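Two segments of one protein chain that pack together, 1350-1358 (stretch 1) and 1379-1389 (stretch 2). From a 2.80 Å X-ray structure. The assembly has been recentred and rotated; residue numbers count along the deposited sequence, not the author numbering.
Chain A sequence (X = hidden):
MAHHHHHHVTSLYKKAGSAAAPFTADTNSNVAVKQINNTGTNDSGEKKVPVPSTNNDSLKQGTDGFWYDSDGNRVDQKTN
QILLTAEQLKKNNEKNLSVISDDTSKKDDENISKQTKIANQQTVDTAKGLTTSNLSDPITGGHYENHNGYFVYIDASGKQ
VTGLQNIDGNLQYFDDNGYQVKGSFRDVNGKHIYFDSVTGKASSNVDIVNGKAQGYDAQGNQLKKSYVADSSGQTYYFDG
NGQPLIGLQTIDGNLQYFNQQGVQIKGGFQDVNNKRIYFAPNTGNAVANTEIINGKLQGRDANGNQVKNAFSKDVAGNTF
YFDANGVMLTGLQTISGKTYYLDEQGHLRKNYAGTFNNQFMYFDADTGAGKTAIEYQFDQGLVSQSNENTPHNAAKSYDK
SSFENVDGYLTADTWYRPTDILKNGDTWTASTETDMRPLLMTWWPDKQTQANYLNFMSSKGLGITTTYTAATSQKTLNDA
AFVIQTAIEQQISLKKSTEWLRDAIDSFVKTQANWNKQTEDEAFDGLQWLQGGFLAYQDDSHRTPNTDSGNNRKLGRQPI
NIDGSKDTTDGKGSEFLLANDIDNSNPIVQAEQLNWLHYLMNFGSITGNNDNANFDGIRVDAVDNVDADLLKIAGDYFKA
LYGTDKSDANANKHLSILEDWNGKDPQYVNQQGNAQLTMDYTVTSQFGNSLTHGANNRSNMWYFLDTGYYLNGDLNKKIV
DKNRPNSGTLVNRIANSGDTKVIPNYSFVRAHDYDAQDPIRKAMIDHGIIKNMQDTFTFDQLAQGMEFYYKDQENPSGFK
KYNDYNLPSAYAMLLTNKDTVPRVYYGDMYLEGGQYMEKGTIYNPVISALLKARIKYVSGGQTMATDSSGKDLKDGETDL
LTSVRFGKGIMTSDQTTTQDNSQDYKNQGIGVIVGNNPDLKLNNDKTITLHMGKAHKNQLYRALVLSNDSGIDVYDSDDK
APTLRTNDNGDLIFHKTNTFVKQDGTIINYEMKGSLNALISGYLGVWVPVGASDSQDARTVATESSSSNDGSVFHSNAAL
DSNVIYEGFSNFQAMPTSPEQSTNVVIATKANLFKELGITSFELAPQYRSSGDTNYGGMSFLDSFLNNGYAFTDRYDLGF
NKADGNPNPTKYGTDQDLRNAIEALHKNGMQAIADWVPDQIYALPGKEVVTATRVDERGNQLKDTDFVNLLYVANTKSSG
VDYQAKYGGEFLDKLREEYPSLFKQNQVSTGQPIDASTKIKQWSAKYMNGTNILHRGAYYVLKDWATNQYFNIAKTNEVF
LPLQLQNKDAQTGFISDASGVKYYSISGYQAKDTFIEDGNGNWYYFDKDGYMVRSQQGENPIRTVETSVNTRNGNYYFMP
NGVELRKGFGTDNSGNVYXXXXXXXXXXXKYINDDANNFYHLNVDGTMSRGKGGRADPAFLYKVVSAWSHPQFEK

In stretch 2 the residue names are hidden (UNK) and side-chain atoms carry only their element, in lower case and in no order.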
ATOM      1  N   ASN A1350      -3.531  15.376  26.420  1.00 71.46           N
ATOM      2  CA  ASN A1350      -3.828  14.049  27.003  1.00 69.67           C
ATOM      3  C   ASN A1350      -2.846  12.957  26.686  1.00 68.91           C
ATOM      4  O   ASN A1350      -2.665  12.049  27.494  1.00 67.98           O
ATOM      5  CB  ASN A1350      -5.196  13.548  26.521  1.00 73.63           C
ATOM      6  CG  ASN A1350      -6.340  14.303  27.156  1.00 81.05           C
ATOM      7  OD1 ASN A1350      -6.134  15.215  27.972  1.00 94.92           O
ATOM      8  ND2 ASN A1350      -7.550  13.934  26.790  1.00 81.29           N
ATOM      9  N   THR A1351      -2.232  13.024  25.508  1.00 65.13           N
ATOM     10  CA  THR A1351      -1.280  12.008  25.105  1.00 63.90           C
ATOM     11  C   THR A1351      -0.077  11.957  26.039  1.00 60.95           C
ATOM     12  O   THR A1351       0.543  10.898  26.233  1.00 57.30           O
ATOM     13  CB  THR A1351      -0.812  12.210  23.652  1.00 63.46           C
ATOM     14  OG1 THR A1351      -0.615  13.608  23.386  1.00 65.20           O
ATOM     15  CG2 THR A1351      -1.824  11.654  22.713  1.00 62.49           C
ATOM     16  N   ARG A1352       0.251  13.104  26.626  1.00 61.56           N
ATOM     17  CA  ARG A1352       1.380  13.202  27.538  1.00 59.60           C
ATOM     18  C   ARG A1352       1.075  12.682  28.946  1.00 52.75           C
ATOM     19  O   ARG A1352       1.989  12.500  29.729  1.00 50.72           O
ATOM     20  CB  ARG A1352       1.911  14.619  27.574  1.00 63.03           C
ATOM     21  CG  ARG A1352       2.155  15.223  26.197  1.00 66.47           C
ATOM     22  CD  ARG A1352       3.433  16.028  26.256  1.00 71.22           C
ATOM     23  NE  ARG A1352       3.559  16.995  25.171  1.00 73.22           N
ATOM     24  CZ  ARG A1352       4.723  17.403  24.668  1.00 74.02           C
ATOM     25  NH1 ARG A1352       5.872  16.911  25.130  1.00 83.89           N
ATOM     26  NH2 ARG A1352       4.736  18.298  23.703  1.00 68.64           N
ATOM     27  N   ASN A1353      -0.177  12.345  29.241  1.00 48.82           N
ATOM     28  CA  ASN A1353      -0.516  11.804  30.567  1.00 49.37           C
ATOM     29  C   ASN A1353       0.277  10.558  30.885  1.00 50.50           C
ATOM     30  O   ASN A1353       0.599   9.789  29.993  1.00 58.91           O
ATOM     31  CB  ASN A1353      -1.999  11.521  30.706  1.00 50.44           C
ATOM     32  CG  ASN A1353      -2.822  12.778  30.837  1.00 54.15           C
ATOM     33  OD1 ASN A1353      -2.316  13.883  30.709  1.00 65.73           O
ATOM     34  ND2 ASN A1353      -4.082  12.624  31.147  1.00 59.61           N
ATOM     35  N   GLY A1354       0.655  10.397  32.150  1.00 49.06           N
ATOM     36  CA  GLY A1354       1.528   9.305  32.566  1.00 47.70           C
ATOM     37  C   GLY A1354       2.281   9.624  33.839  1.00 48.46           C
ATOM     38  O   GLY A1354       2.050  10.657  34.452  1.00 50.48           O
ATOM     39  N   ASN A1355       3.190   8.727  34.226  1.00 48.00           N
ATOM     40  CA  ASN A1355       4.036   8.909  35.395  1.00 45.99           C
ATOM     41  C   ASN A1355       5.435   9.313  35.000  1.00 46.04           C
ATOM     42  O   ASN A1355       6.115   8.606  34.266  1.00 47.21           O
ATOM     43  CB  ASN A1355       4.097   7.641  36.247  1.00 47.62           C
ATOM     44  CG  ASN A1355       2.812   7.406  37.032  1.00 52.50           C
ATOM     45  OD1 ASN A1355       2.032   8.325  37.279  1.00 53.83           O
ATOM     46  ND2 ASN A1355       2.566   6.154  37.396  1.00 58.26           N
ATOM     47  N   TYR A1356       5.866  10.451  35.532  1.00 46.18           N
ATOM     48  CA  TYR A1356       7.167  11.024  35.209  1.00 43.73           C
ATOM     49  C   TYR A1356       8.077  11.070  36.414  1.00 41.24           C
ATOM     50  O   TYR A1356       7.603  10.974  37.539  1.00 45.20           O
ATOM     51  CB  TYR A1356       6.952  12.415  34.661  1.00 44.07           C
ATOM     52  CG  TYR A1356       6.278  12.424  33.317  1.00 46.06           C
ATOM     53  CD1 TYR A1356       4.886  12.327  33.192  1.00 46.85           C
ATOM     54  CD2 TYR A1356       7.031  12.517  32.156  1.00 47.56           C
ATOM     55  CE1 TYR A1356       4.278  12.360  31.944  1.00 46.94           C
ATOM     56  CE2 TYR A1356       6.431  12.528  30.902  1.00 45.55           C
ATOM     57  CZ  TYR A1356       5.068  12.470  30.810  1.00 44.92           C
ATOM     58  OH  TYR A1356       4.506  12.491  29.584  1.00 48.53           O
ATOM     59  N   TYR A1357       9.375  11.181  36.171  1.00 38.30           N
ATOM     60  CA  TYR A1357      10.369  11.309  37.231  1.00 39.47           C
ATOM     61  C   TYR A1357      11.094  12.671  37.118  1.00 41.95           C
ATOM     62  O   TYR A1357      11.945  12.848  36.256  1.00 44.37           O
ATOM     63  CB  TYR A1357      11.366  10.176  37.083  1.00 38.33           C
ATOM     64  CG  TYR A1357      12.323   9.956  38.242  1.00 38.80           C
ATOM     65  CD1 TYR A1357      13.361  10.826  38.487  1.00 40.01           C
ATOM     66  CD2 TYR A1357      12.231   8.825  39.040  1.00 38.89           C
ATOM     67  CE1 TYR A1357      14.255  10.593  39.535  1.00 40.03           C
ATOM     68  CE2 TYR A1357      13.130   8.577  40.062  1.00 38.49           C
ATOM     69  CZ  TYR A1357      14.125   9.460  40.320  1.00 38.29           C
ATOM     70  OH  TYR A1357      15.006   9.196  41.347  1.00 38.58           O
ATOM     71  N   PHE A1358      10.732  13.638  37.953  1.00 44.41           N
ATOM     72  CA  PHE A1358      11.399  14.953  37.921  1.00 44.46           C
ATOM     73  C   PHE A1358      12.453  15.088  39.006  1.00 44.39           C
ATOM     74  O   PHE A1358      12.218  14.713  40.145  1.00 42.57           O
ATOM     75  CB  PHE A1358      10.392  16.087  38.046  1.00 44.24           C
ATOM     76  CG  PHE A1358       9.364  16.075  36.980  1.00 44.58           C
ATOM     77  CD1 PHE A1358       9.724  16.430  35.697  1.00 47.21           C
ATOM     78  CD2 PHE A1358       8.071  15.689  37.228  1.00 44.45           C
ATOM     79  CE1 PHE A1358       8.804  16.436  34.656  1.00 49.20           C
ATOM     80  CE2 PHE A1358       7.135  15.673  36.198  1.00 47.42           C
ATOM     81  CZ  PHE A1358       7.502  16.036  34.901  1.00 49.19           C
ATOM     82  N   UNK A1379      11.611   2.340  35.190  1.00 50.62           N
ATOM     83  CA  UNK A1379      12.223   2.831  33.961  1.00 50.04           C
ATOM     84  C   UNK A1379      11.305   3.827  33.264  1.00 51.43           C
ATOM     85  O   UNK A1379      10.091   3.696  33.302  1.00 48.60           O
ATOM     86  c   UNK A1379      14.238   2.896  29.199  1.00 44.69           C
ATOM     87  c   UNK A1379      14.513   2.274  31.487  1.00 49.15           C
ATOM     88  c   UNK A1379      13.138   2.111  31.645  1.00 47.89           C
ATOM     89  c   UNK A1379      12.879   2.747  29.328  1.00 45.70           C
ATOM     90  o   UNK A1379      14.781   3.316  28.006  1.00 44.53           O
ATOM     91  c   UNK A1379      15.061   2.669  30.269  1.00 46.35           C
ATOM     92  c   UNK A1379      12.543   1.678  32.993  1.00 49.41           C
ATOM     93  c   UNK A1379      12.337   2.355  30.545  1.00 46.13           C
ATOM     94  N   UNK A1380      11.921   4.812  32.608  1.00 51.65           N
ATOM     95  CA  UNK A1380      11.194   5.880  31.946  1.00 50.54           C
ATOM     96  C   UNK A1380      11.656   5.994  30.496  1.00 53.78           C
ATOM     97  O   UNK A1380      12.870   6.035  30.232  1.00 55.34           O
ATOM     98  c   UNK A1380      11.809   6.614  35.152  1.00 47.85           C
ATOM     99  c   UNK A1380      10.095   6.770  36.802  1.00 43.54           C
ATOM    100  c   UNK A1380      11.398   7.187  32.743  1.00 48.26           C
ATOM    101  c   UNK A1380      11.390   6.471  36.472  1.00 45.30           C
ATOM    102  c   UNK A1380       9.227   7.222  35.824  1.00 43.90           C
ATOM    103  c   UNK A1380      10.948   7.070  34.169  1.00 45.75           C
ATOM    104  c   UNK A1380       9.652   7.363  34.518  1.00 43.73           C
ATOM    105  N   UNK A1381      10.694   6.094  29.578  1.00 52.78           N
ATOM    106  CA  UNK A1381      10.969   5.970  28.148  1.00 53.71           C
ATOM    107  C   UNK A1381      11.534   7.250  27.487  1.00 51.49           C
ATOM    108  O   UNK A1381      11.809   8.232  28.149  1.00 47.32           O
ATOM    109  o   UNK A1381       7.478   6.076  27.012  1.00 64.62           O
ATOM    110  c   UNK A1381       9.721   5.458  27.416  1.00 54.12           C
ATOM    111  c   UNK A1381       8.631   6.480  27.308  1.00 60.58           C
ATOM    112  o   UNK A1381       8.908   7.693  27.491  1.00 60.95           O
ATOM    113  N   UNK A1382      11.742   7.195  26.176  1.00 55.90           N
ATOM    114  CA  UNK A1382      12.265   8.309  25.378  1.00 58.18           C
ATOM    115  C   UNK A1382      11.618   9.646  25.730  1.00 56.66           C
ATOM    116  O   UNK A1382      12.293  10.677  25.706  1.00 57.25           O
ATOM    117  o   UNK A1382      13.212   6.835  22.180  1.00 82.94           O
ATOM    118  c   UNK A1382      12.776   6.820  23.357  1.00 74.40           C
ATOM    119  o   UNK A1382      12.893   5.816  24.098  1.00 83.52           O
ATOM    120  c   UNK A1382      12.043   8.055  23.874  1.00 63.49           C
ATOM    121  N   UNK A1383      10.324   9.632  26.044  1.00 55.58           N
ATOM    122  CA  UNK A1383       9.577  10.868  26.322  1.00 55.84           C
ATOM    123  C   UNK A1383       9.262  11.107  27.791  1.00 50.70           C
ATOM    124  O   UNK A1383       8.445  11.950  28.108  1.00 51.67           O
ATOM    125  c   UNK A1383       8.272  10.849  25.562  1.00 58.45           C
ATOM    126  c   UNK A1383       8.396  10.771  24.051  1.00 63.55           C
ATOM    127  c   UNK A1383       7.036  10.970  23.406  1.00 66.10           C
ATOM    128  o   UNK A1383       6.098  10.224  23.690  1.00 70.61           O
ATOM    129  n   UNK A1383       6.910  11.994  22.571  1.00 66.79           N
ATOM    130  N   UNK A1384       9.913  10.353  28.676  1.00 49.69           N
ATOM    131  CA  UNK A1384       9.783  10.523  30.116  1.00 49.43           C
ATOM    132  C   UNK A1384       8.742   9.683  30.820  1.00 49.00           C
ATOM    133  O   UNK A1384       8.722   9.677  32.051  1.00 47.31           O
ATOM    134  N   UNK A1385       7.870   8.993  30.061  1.00 50.93           N
ATOM    135  CA  UNK A1385       6.776   8.172  30.653  1.00 51.10           C
ATOM    136  C   UNK A1385       7.301   6.891  31.291  1.00 49.70           C
ATOM    137  O   UNK A1385       8.238   6.271  30.778  1.00 49.15           O
ATOM    138  c   UNK A1385       4.802   8.952  29.247  1.00 56.04           C
ATOM    139  n   UNK A1385       3.126  10.015  26.015  1.00 65.90           N
ATOM    140  c   UNK A1385       3.293   9.925  27.491  1.00 65.49           C
ATOM    141  c   UNK A1385       5.707   7.816  29.623  1.00 50.38           C
ATOM    142  c   UNK A1385       4.047   8.676  27.952  1.00 62.15           C
ATOM    143  N   UNK A1386       6.704   6.501  32.412  1.00 49.67           N
ATOM    144  CA  UNK A1386       7.028   5.225  33.050  1.00 50.42           C
ATOM    145  C   UNK A1386       6.544   4.100  32.147  1.00 51.18           C
ATOM    146  O   UNK A1386       5.518   4.220  31.486  1.00 50.08           O
ATOM    147  c   UNK A1386       6.364   5.145  34.418  1.00 52.28           C
ATOM    148  s   UNK A1386       5.517   3.727  36.640  1.00 57.36           S
ATOM    149  c   UNK A1386       6.687   3.906  35.253  1.00 56.59           C
ATOM    150  c   UNK A1386       6.242   4.903  37.798  1.00 58.32           C
ATOM    151  N   UNK A1387       7.312   3.025  32.103  1.00 55.54           N
ATOM    152  CA  UNK A1387       6.953   1.837  31.330  1.00 58.36           C
ATOM    153  C   UNK A1387       6.521   0.732  32.292  1.00 57.01           C
ATOM    154  O   UNK A1387       7.146   0.526  33.343  1.00 51.23           O
ATOM    155  c   UNK A1387       8.135   1.335  30.481  1.00 61.37           C
ATOM    156  c   UNK A1387       8.757   2.487  29.709  1.00 59.09           C
ATOM    157  c   UNK A1387       7.694   0.232  29.526  1.00 64.50           C
ATOM    158  N   UNK A1388       5.455   0.033  31.901  1.00 62.15           N
ATOM    159  CA  UNK A1388       4.828  -1.013  32.730  1.00 64.60           C
ATOM    160  C   UNK A1388       4.604  -2.317  31.952  1.00 65.31           C
ATOM    161  O   UNK A1388       4.284  -2.282  30.748  1.00 58.19           O
ATOM    162  c   UNK A1388       3.440   0.732  34.060  1.00 66.19           C
ATOM    163  c   UNK A1388       3.464  -0.525  33.208  1.00 65.83           C
ATOM    164  n   UNK A1388       1.427   0.639  36.724  1.00 69.63           N
ATOM    165  n   UNK A1388       1.323   2.846  37.297  1.00 72.60           N
ATOM    166  c   UNK A1388       2.021   1.314  34.047  1.00 66.78           C
ATOM    167  c   UNK A1388       1.503   1.912  36.377  1.00 68.49           C
ATOM    168  n   UNK A1388       1.785   2.260  35.128  1.00 68.40           N
ATOM    169  N   UNK A1389       4.777  -3.445  32.646  1.00 68.08           N
ATOM    170  CA  UNK A1389       4.378  -4.761  32.123  1.00 70.60           C
ATOM    171  C   UNK A1389       5.018  -5.088  30.781  1.00 71.37           C
ATOM    172  O   UNK A1389       4.320  -5.311  29.782  1.00 69.74           O
ATOM    173  c   UNK A1389       2.841  -4.823  32.021  1.00 71.90           C
ATOM    174  o   UNK A1389       2.996  -7.236  31.856  1.00 68.39           O
ATOM    175  c   UNK A1389       2.301  -6.211  31.662  1.00 71.06           C
ATOM    176  o   UNK A1389       1.141  -6.261  31.198  1.00 71.12           O
TER
HETATM  177  O   HOH W   1      10.371  11.388  33.592  1.00 50.45           O

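Position 1379 has one carbon leading to a six-carbon ring that bears one oxygen. It lies out of reach of stretch 1. It is Y1379.

Position 1380 has one carbon and a plain six-carbon ring. CB of Y1357 sits over the ring face, 3.7 Å from the ring centroid. No heteroatom is present, so this is F1380.

Position 1381 has two carbons, the second carrying two oxygens. It does not touch stretch 1. A short carboxylate makes it D1381. Its OD1 accepts a hydrogen bond from N of position 1383 at 2.8 Å.

Position 1382 also has two carbons, the second with two oxygens. It is far from stretch 1. It is D1382.

Position 1383 has three carbons, the third carrying one oxygen and one nitrogen. Its backbone O lies 3.5 Å from CE2 of Y1356, at the ring edge. The terminal amide gives Q1383.

Position 1384 has no side-chain atoms. Phi is 93°, and a CB would be jammed against the preceding carbonyl. It would also come within 3.1 Å of CD2 of Y1356. This is G1384, which closes a type I turn begun at D1381.

Position 1385 has four carbons in a row ending in nitrogen. That nitrogen lies 2.7 Å from O of T1351. An unbranched chain with a terminal amine is K1385. Its NZ donates a hydrogen bond to that carbonyl.

Position 1386 has two carbons, a sulfur and one more carbon, unbranched. The final carbon is 3.8 Å from CB of N1355. The thioether identifies M1386.

Position 1387 has one carbon carrying two others. CA-to-CB points away from stretch 1. The branch at CB gives V1387.

Position 1388 has three carbons, a nitrogen, and a carbon carrying two more nitrogens. One terminal nitrogen is 3.5 Å from ND2 of N1355. The guanidinium makes it R1388; the close atom is NH2.

Position 1389 has two carbons, the second with two oxygens. It is out of reach of stretch 1. It is D1389.

N of M1386 donates to O of N1355 at 2.9 Å, joining the backbones. K1385 extends to the 3-10 segment, while its CA lies over one face of the Y1356 ring. The Y1357 ring turns its edge toward the F1380 face, offset, with planes at 64°. A water bridges the turn to the strand: it accepts from N of Y1357 and donates to O of G1384, both at 2.8 Å.

Stretch 2 1379-1389: YFDDQGKMVRD
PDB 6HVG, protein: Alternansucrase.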